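Local coordinates for unknown protein (Leishmania major, PDB 1R75) that is of unknown function and consists of a small all-beta domain of the DUF1935 family, built from two antiparallel sheets, at residues D73-P78 with E117-G122; T82-I87 with Y101-D106. All blocks are in the same frame, centred on the assembly; numbering follows the deposited sequence.

Contact 1: D73-P78 with E117-G122; sequences DSQIVP and EGSVTG
Glu117 and Val77 open an antiparallel pairing at the outer edge of a five-stranded sheet, where strand 75-78 runs beside the end of strand 112-117. They form a hydrogen-bonded pair: Val77 N reaches Glu117 O at 3.0 Å, and Glu117 N answers to Val77 O. The strand bends sharply at Gly118, which, at phi 136° and psi -149°, brings its CA to 3.4 Å from Gln75 O in a CA-H...O contact. Ser119 then pairs with Gln75 through two backbone bonds, Gln75 N to Ser119 O and Ser119 N to Gln75 O, the latter 2.9 Å long. Its OG lies 3.5 Å from Gln75 CB and shares a water with Asp73 O, the water donating to that carbonyl. The CB of Val120 points away from 73-78, yet CG2 still meets Ile76 CG2 at 3.9 Å, and both residues also pack on Phe70. Thr121 closes the contact. With chi1 at 60°, OG1 stands between the backbone N and the carbonyl carbon and faces the loop ahead of strand 75-78. There it accepts from Ser74 OG at 3.0 Å and donates to Asp73 OD1 at 2.7 Å, meeting that oxygen from above the carboxylate plane, while Thr121 CG2 rests 3.7 Å from Asp73 O.

Contact 2: T82-I87 with Y101-D106; sequences TTAFRI and YLCEVD
Glu104 O takes two donors from Thr83: the backbone N at 2.9 Å, and OG1 in a weak bond at 3.3 Å. This is the edge of a four-stranded antiparallel sheet, where the outermost strand 83-86 lies against strand 100-107; the axes of strand segments 83-86 and 101-106 approach to 4.7 Å. Glu104 N returns a bond to Thr83 O, and Phe85 with Leu102 forms the second hydrogen-bonded pair, its Phe85 N to Leu102 O bond measuring 2.8 Å. Thr83, Phe85, Leu102 and Glu104 share one face. Here Glu104 CG lies between its backbone N and carbonyl carbon (chi1 71°), 3.1 Å from Thr83 OG1. Glu104 OE2 lies at the edge of the Phe85 ring, 3.4 Å from CE2 and near the ring plane. Ring and carboxylate planes stand 80° apart, and the other oxygen, OE1, bonds weakly to His65 NE2. Farther along, Ile87 CG1 packs on Leu102 CB.

The other face carries Ala84, Cys103, Arg86 and Tyr101. Ala84 CB touches Cys103 SG at 3.8 Å. Arg86 and Tyr101 run side by side in the same direction, and Tyr101 OH goes on to hydrogen-bond Tyr72 O. The guanidinium plane is turned 74° from the phenol ring, and NH1 comes in at the ring edge, in its plane, 3.5 Å from Tyr101 CE1.

In the fold
Both contacts are antiparallel edge pairings, but in different sheets: 73-78 with 117-122 borders the five-stranded sheet, 82-87 with 101-106 the four-stranded one. Contact 1 is a surface contact with its centre about 14 Å from the centre of the chain; contact 2, at about 11 Å, is partly buried. Their centres are about 12 Å apart, and they meet where Ile76 CD1 approaches Cys103 SG at 4.1 Å and Pro78 CG approaches Ala84 CB at 3.9 Å. Strands 75-78 and 83-86 follow one another in the chain. Hydroxyls and a water extend the ladder of contact 1 into loops, whereas contact 2 adds aromatic and charged side chains along a regular ladder.

Contact 1: D73-P78 with E117-G122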
ATOM      1  N   ASP A  73       6.237  17.024   8.557  1.00 25.92           N
ATOM      2  CA  ASP A  73       7.630  17.097   8.132  1.00 27.18           C
ATOM      3  C   ASP A  73       8.165  16.046   7.167  1.00 24.64           C
ATOM      4  O   ASP A  73       9.309  16.087   6.712  1.00 23.80           O
ATOM      5  CB  ASP A  73       8.582  17.279   9.340  1.00 28.04           C
ATOM      6  CG  ASP A  73       8.457  16.185  10.342  1.00 33.54           C
ATOM      7  OD1 ASP A  73       7.432  15.426  10.327  1.00 28.96           O
ATOM      8  OD2 ASP A  73       9.372  16.032  11.175  1.00 34.25           O
ATOM      9  N   SER A  74       7.297  15.137   6.773  1.00 23.50           N
ATOM     10  CA  SER A  74       7.516  14.267   5.650  1.00 21.84           C
ATOM     11  C   SER A  74       7.592  15.068   4.339  1.00 22.63           C
ATOM     12  O   SER A  74       6.859  16.003   4.172  1.00 22.70           O
ATOM     13  CB  SER A  74       6.361  13.255   5.542  1.00 20.82           C
ATOM     14  OG  SER A  74       6.370  12.319   6.640  1.00 22.42           O
ATOM     15  N   GLN A  75       8.458  14.638   3.439  1.00 21.89           N
ATOM     16  CA  GLN A  75       8.564  15.227   2.139  1.00 24.44           C
ATOM     17  C   GLN A  75       8.401  14.118   1.088  1.00 21.81           C
ATOM     18  O   GLN A  75       9.347  13.434   0.667  1.00 23.46           O
ATOM     19  CB  GLN A  75       9.916  15.939   2.005  1.00 25.09           C
ATOM     20  CG  GLN A  75      10.111  16.977   3.020  1.00 30.43           C
ATOM     21  CD  GLN A  75      11.564  17.522   2.959  1.00 40.84           C
ATOM     22  OE1 GLN A  75      12.277  17.372   1.933  1.00 47.72           O
ATOM     23  NE2 GLN A  75      12.000  18.129   4.036  1.00 47.09           N
ATOM     24  N   ILE A  76       7.158  13.872   0.754  1.00 20.26           N
ATOM     25  CA  ILE A  76       6.794  12.770  -0.115  1.00 21.32           C
ATOM     26  C   ILE A  76       5.922  13.228  -1.246  1.00 20.31           C
ATOM     27  O   ILE A  76       5.176  14.174  -1.107  1.00 20.93           O
ATOM     28  CB  ILE A  76       6.076  11.614   0.651  1.00 19.94           C
ATOM     29  CG1 ILE A  76       4.997  12.145   1.549  1.00 24.16           C
ATOM     30  CG2 ILE A  76       7.082  10.855   1.480  1.00 22.83           C
ATOM     31  CD1 ILE A  76       4.006  11.141   1.957  1.00 26.68           C
ATOM     32  N   VAL A  77       5.977  12.466  -2.319  1.00 20.96           N
ATOM     33  CA  VAL A  77       4.994  12.586  -3.365  1.00 20.52           C
ATOM     34  C   VAL A  77       4.249  11.256  -3.514  1.00 18.09           C
ATOM     35  O   VAL A  77       4.868  10.198  -3.411  1.00 17.92           O
ATOM     36  CB  VAL A  77       5.628  13.045  -4.732  1.00 18.84           C
ATOM     37  CG1 VAL A  77       6.258  14.299  -4.500  1.00 22.57           C
ATOM     38  CG2 VAL A  77       6.504  12.048  -5.274  1.00 23.65           C
ATOM     39  N   PRO A  78       2.984  11.296  -3.874  1.00 17.03           N
ATOM     40  CA  PRO A  78       2.302  10.044  -4.193  1.00 18.00           C
ATOM     41  C   PRO A  78       2.758   9.487  -5.525  1.00 16.94           C
ATOM     42  O   PRO A  78       3.072  10.258  -6.416  1.00 20.15           O
ATOM     43  CB  PRO A  78       0.828  10.486  -4.260  1.00 17.21           C
ATOM     44  CG  PRO A  78       0.889  11.909  -4.831  1.00 19.92           C
ATOM     45  CD  PRO A  78       2.009  12.436  -3.955  1.00 19.85           C
ATOM     46  N   GLU A 117       6.915   8.187  -2.514  1.00 17.28           N
ATOM     47  CA  GLU A 117       8.360   8.261  -2.625  1.00 19.75           C
ATOM     48  C   GLU A 117       8.843   9.522  -1.956  1.00 19.44           C
ATOM     49  O   GLU A 117       8.241  10.587  -2.095  1.00 17.05           O
ATOM     50  CB  GLU A 117       8.686   8.286  -4.133  1.00 21.95           C
ATOM     51  CG  GLU A 117      10.145   8.390  -4.454  1.00 25.72           C
ATOM     52  CD  GLU A 117      10.498   7.844  -5.870  1.00 32.05           C
ATOM     53  OE1 GLU A 117       9.906   6.815  -6.295  1.00 29.48           O
ATOM     54  OE2 GLU A 117      11.394   8.450  -6.505  1.00 37.58           O
ATOM     55  N   GLY A 118       9.932   9.402  -1.204  1.00 21.66           N
ATOM     56  CA  GLY A 118      10.564  10.546  -0.593  1.00 22.26           C
ATOM     57  C   GLY A 118      10.938  10.229   0.857  1.00 22.21           C
ATOM     58  O   GLY A 118      11.181   9.102   1.172  1.00 25.25           O
ATOM     59  N   SER A 119      10.931  11.221   1.712  1.00 22.84           N
ATOM     60  CA  SER A 119      11.408  11.058   3.073  1.00 23.81           C
ATOM     61  C   SER A 119      10.269  11.009   4.035  1.00 22.03           C
ATOM     62  O   SER A 119       9.531  11.944   4.194  1.00 21.71           O
ATOM     63  CB  SER A 119      12.466  12.108   3.409  1.00 27.01           C
ATOM     64  OG  SER A 119      11.938  13.415   3.335  1.00 31.00           O
ATOM     65  N   VAL A 120      10.134   9.886   4.699  1.00 21.30           N
ATOM     66  CA  VAL A 120       8.977   9.651   5.552  1.00 20.10           C
ATOM     67  C   VAL A 120       9.480   9.910   6.970  1.00 20.98           C
ATOM     68  O   VAL A 120      10.550   9.340   7.323  1.00 20.77           O
ATOM     69  CB  VAL A 120       8.522   8.236   5.406  1.00 20.74           C
ATOM     70  CG1 VAL A 120       7.388   7.959   6.393  1.00 22.36           C
ATOM     71  CG2 VAL A 120       8.045   7.981   3.944  1.00 20.37           C
ATOM     72  N   THR A 121       8.682  10.597   7.761  1.00 21.54           N
ATOM     73  CA  THR A 121       8.954  10.862   9.178  1.00 21.77           C
ATOM     74  C   THR A 121       7.937  10.042   9.962  1.00 20.88           C
ATOM     75  O   THR A 121       7.912   8.819   9.779  1.00 23.01           O
ATOM     76  CB  THR A 121       8.906  12.318   9.537  1.00 21.41           C
ATOM     77  OG1 THR A 121       7.610  12.899   9.264  1.00 23.30           O
ATOM     78  CG2 THR A 121       9.955  13.087   8.723  1.00 21.62           C
ATOM     79  N   GLY A 122       7.111  10.648  10.786  1.00 19.61           N
ATOM     80  CA  GLY A 122       6.046   9.924  11.479  1.00 20.68           C
ATOM     81  C   GLY A 122       4.966   9.522  10.470  1.00 20.13           C
ATOM     82  O   GLY A 122       4.645  10.300   9.544  1.00 21.17           O
TER
HETATM   83  O   HOH W   1      11.403  14.903   5.777  1.00 36.38           O

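Contact 2: T82-I87 with Y101-D106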
ATOM      1  N   THR A  82      -1.979   6.356  -6.493  1.00 19.34           N
ATOM      2  CA  THR A  82      -2.239   6.863  -5.113  1.00 17.15           C
ATOM      3  C   THR A  82      -2.840   8.271  -5.158  1.00 21.02           C
ATOM      4  O   THR A  82      -2.434   9.113  -5.969  1.00 20.82           O
ATOM      5  CB  THR A  82      -0.939   6.856  -4.362  1.00 17.59           C
ATOM      6  OG1 THR A  82      -0.464   5.522  -4.364  1.00 16.77           O
ATOM      7  CG2 THR A  82      -1.065   7.342  -2.914  1.00 17.85           C
ATOM      8  N   THR A  83      -3.810   8.530  -4.304  1.00 19.63           N
ATOM      9  CA  THR A  83      -4.347   9.904  -4.165  1.00 22.71           C
ATOM     10  C   THR A  83      -3.863  10.440  -2.857  1.00 22.81           C
ATOM     11  O   THR A  83      -3.736   9.689  -1.863  1.00 23.29           O
ATOM     12  CB  THR A  83      -5.865   9.878  -4.261  1.00 25.62           C
ATOM     13  OG1 THR A  83      -6.333   8.864  -3.403  1.00 33.45           O
ATOM     14  CG2 THR A  83      -6.304   9.235  -5.509  1.00 24.24           C
ATOM     15  N   ALA A  84      -3.497  11.725  -2.844  1.00 21.00           N
ATOM     16  CA  ALA A  84      -2.927  12.333  -1.662  1.00 21.25           C
ATOM     17  C   ALA A  84      -3.606  13.669  -1.434  1.00 22.93           C
ATOM     18  O   ALA A  84      -3.962  14.372  -2.429  1.00 20.68           O
ATOM     19  CB  ALA A  84      -1.493  12.519  -1.854  1.00 22.53           C
ATOM     20  N   PHE A  85      -3.797  14.026  -0.174  1.00 24.03           N
ATOM     21  CA  PHE A  85      -4.519  15.277   0.212  1.00 27.44           C
ATOM     22  C   PHE A  85      -3.723  15.836   1.402  1.00 28.48           C
ATOM     23  O   PHE A  85      -3.216  15.061   2.201  1.00 25.76           O
ATOM     24  CB  PHE A  85      -5.929  14.989   0.773  1.00 29.37           C
ATOM     25  CG  PHE A  85      -6.771  14.176  -0.087  1.00 34.33           C
ATOM     26  CD1 PHE A  85      -7.620  14.779  -1.009  1.00 41.14           C
ATOM     27  CD2 PHE A  85      -6.731  12.810  -0.015  1.00 37.15           C
ATOM     28  CE1 PHE A  85      -8.431  13.995  -1.864  1.00 44.71           C
ATOM     29  CE2 PHE A  85      -7.494  12.021  -0.864  1.00 45.14           C
ATOM     30  CZ  PHE A  85      -8.373  12.622  -1.795  1.00 46.04           C
ATOM     31  N   ARG A  86      -3.673  17.150   1.560  1.00 29.09           N
ATOM     32  CA  ARG A  86      -3.287  17.774   2.837  1.00 32.88           C
ATOM     33  C   ARG A  86      -4.515  17.881   3.760  1.00 34.75           C
ATOM     34  O   ARG A  86      -5.603  18.283   3.349  1.00 34.13           O
ATOM     35  CB  ARG A  86      -2.579  19.141   2.636  1.00 33.52           C
ATOM     36  CG  ARG A  86      -1.468  19.181   1.561  1.00 39.51           C
ATOM     37  CD  ARG A  86      -1.147  20.633   0.992  1.00 46.36           C
ATOM     38  NE  ARG A  86      -0.345  20.580  -0.254  1.00 49.35           N
ATOM     39  CZ  ARG A  86       0.970  20.394  -0.285  1.00 51.76           C
ATOM     40  NH1 ARG A  86       1.664  20.286   0.845  1.00 53.24           N
ATOM     41  NH2 ARG A  86       1.617  20.320  -1.440  1.00 51.76           N
ATOM     42  N   ILE A  87      -4.326  17.541   5.029  1.00 36.83           N
ATOM     43  CA  ILE A  87      -5.377  17.223   5.945  1.00 39.89           C
ATOM     44  C   ILE A  87      -5.139  18.169   7.108  1.00 41.38           C
ATOM     45  O   ILE A  87      -5.465  19.362   6.991  1.00 43.77           O
ATOM     46  CB  ILE A  87      -5.228  15.684   6.431  1.00 41.20           C
ATOM     47  CG1 ILE A  87      -6.329  14.765   5.907  1.00 43.94           C
ATOM     48  CG2 ILE A  87      -5.181  15.555   7.925  1.00 42.82           C
ATOM     49  CD1 ILE A  87      -7.298  15.422   4.983  1.00 45.17           C
ATOM     50  N   TYR A 101      -0.460  14.673   5.786  1.00 22.75           N
ATOM     51  CA  TYR A 101      -0.664  14.243   4.408  1.00 20.20           C
ATOM     52  C   TYR A 101      -1.352  12.897   4.472  1.00 22.19           C
ATOM     53  O   TYR A 101      -0.862  11.973   5.115  1.00 23.07           O
ATOM     54  CB  TYR A 101       0.627  14.108   3.710  1.00 21.28           C
ATOM     55  CG  TYR A 101       1.508  15.314   3.806  1.00 24.03           C
ATOM     56  CD1 TYR A 101       1.232  16.466   3.029  1.00 30.38           C
ATOM     57  CD2 TYR A 101       2.600  15.333   4.635  1.00 25.66           C
ATOM     58  CE1 TYR A 101       2.025  17.592   3.104  1.00 31.67           C
ATOM     59  CE2 TYR A 101       3.380  16.434   4.744  1.00 28.29           C
ATOM     60  CZ  TYR A 101       3.111  17.573   3.980  1.00 34.76           C
ATOM     61  OH  TYR A 101       3.968  18.674   4.101  1.00 40.21           O
ATOM     62  N   LEU A 102      -2.483  12.778   3.840  1.00 20.99           N
ATOM     63  CA  LEU A 102      -3.173  11.528   3.718  1.00 19.84           C
ATOM     64  C   LEU A 102      -2.991  10.996   2.328  1.00 20.47           C
ATOM     65  O   LEU A 102      -3.263  11.712   1.339  1.00 20.40           O
ATOM     66  CB  LEU A 102      -4.627  11.749   4.050  1.00 20.82           C
ATOM     67  CG  LEU A 102      -5.478  10.500   4.139  1.00 26.57           C
ATOM     68  CD1 LEU A 102      -5.108   9.670   5.286  1.00 24.90           C
ATOM     69  CD2 LEU A 102      -6.943  10.994   4.244  1.00 32.89           C
ATOM     70  N   CYS A 103      -2.458   9.786   2.230  1.00 17.99           N
ATOM     71  CA  CYS A 103      -2.278   9.066   0.978  1.00 18.06           C
ATOM     72  C   CYS A 103      -2.951   7.741   0.977  1.00 17.54           C
ATOM     73  O   CYS A 103      -2.941   7.008   1.967  1.00 19.13           O
ATOM     74  CB  CYS A 103      -0.825   8.803   0.674  1.00 17.63           C
ATOM     75  SG  CYS A 103       0.247  10.220   0.547  1.00 23.26           S
ATOM     76  N   GLU A 104      -3.632   7.427  -0.124  1.00 17.39           N
ATOM     77  CA  GLU A 104      -4.471   6.260  -0.128  1.00 18.54           C
ATOM     78  C   GLU A 104      -4.468   5.606  -1.489  1.00 17.88           C
ATOM     79  O   GLU A 104      -4.367   6.328  -2.532  1.00 19.19           O
ATOM     80  CB  GLU A 104      -5.866   6.615   0.300  1.00 22.55           C
ATOM     81  CG  GLU A 104      -6.653   7.397  -0.643  1.00 27.87           C
ATOM     82  CD  GLU A 104      -8.059   7.805  -0.062  1.00 40.00           C
ATOM     83  OE1 GLU A 104      -8.650   7.082   0.786  1.00 42.81           O
ATOM     84  OE2 GLU A 104      -8.592   8.856  -0.498  1.00 46.72           O
ATOM     85  N   VAL A 105      -4.630   4.277  -1.505  1.00 19.50           N
ATOM     86  CA  VAL A 105      -4.633   3.525  -2.748  1.00 18.08           C
ATOM     87  C   VAL A 105      -5.466   2.254  -2.504  1.00 20.95           C
ATOM     88  O   VAL A 105      -5.587   1.759  -1.379  1.00 20.71           O
ATOM     89  CB  VAL A 105      -3.162   3.192  -3.249  1.00 19.80           C
ATOM     90  CG1 VAL A 105      -2.514   2.138  -2.381  1.00 20.04           C
ATOM     91  CG2 VAL A 105      -3.125   2.894  -4.759  1.00 21.16           C
ATOM     92  N   ASP A 106      -6.048   1.741  -3.572  1.00 22.38           N
ATOM     93  CA  ASP A 106      -6.607   0.382  -3.540  1.00 24.86           C
ATOM     94  C   ASP A 106      -5.696  -0.628  -4.201  1.00 22.97           C
ATOM     95  O   ASP A 106      -5.133  -0.329  -5.209  1.00 24.71           O
ATOM     96  CB  ASP A 106      -7.948   0.399  -4.270  1.00 26.07           C
ATOM     97  CG  ASP A 106      -8.929   1.328  -3.623  1.00 35.64           C
ATOM     98  OD1 ASP A 106      -9.005   1.363  -2.366  1.00 39.49           O
ATOM     99  OD2 ASP A 106      -9.676   2.097  -4.287  1.00 47.20           O
TER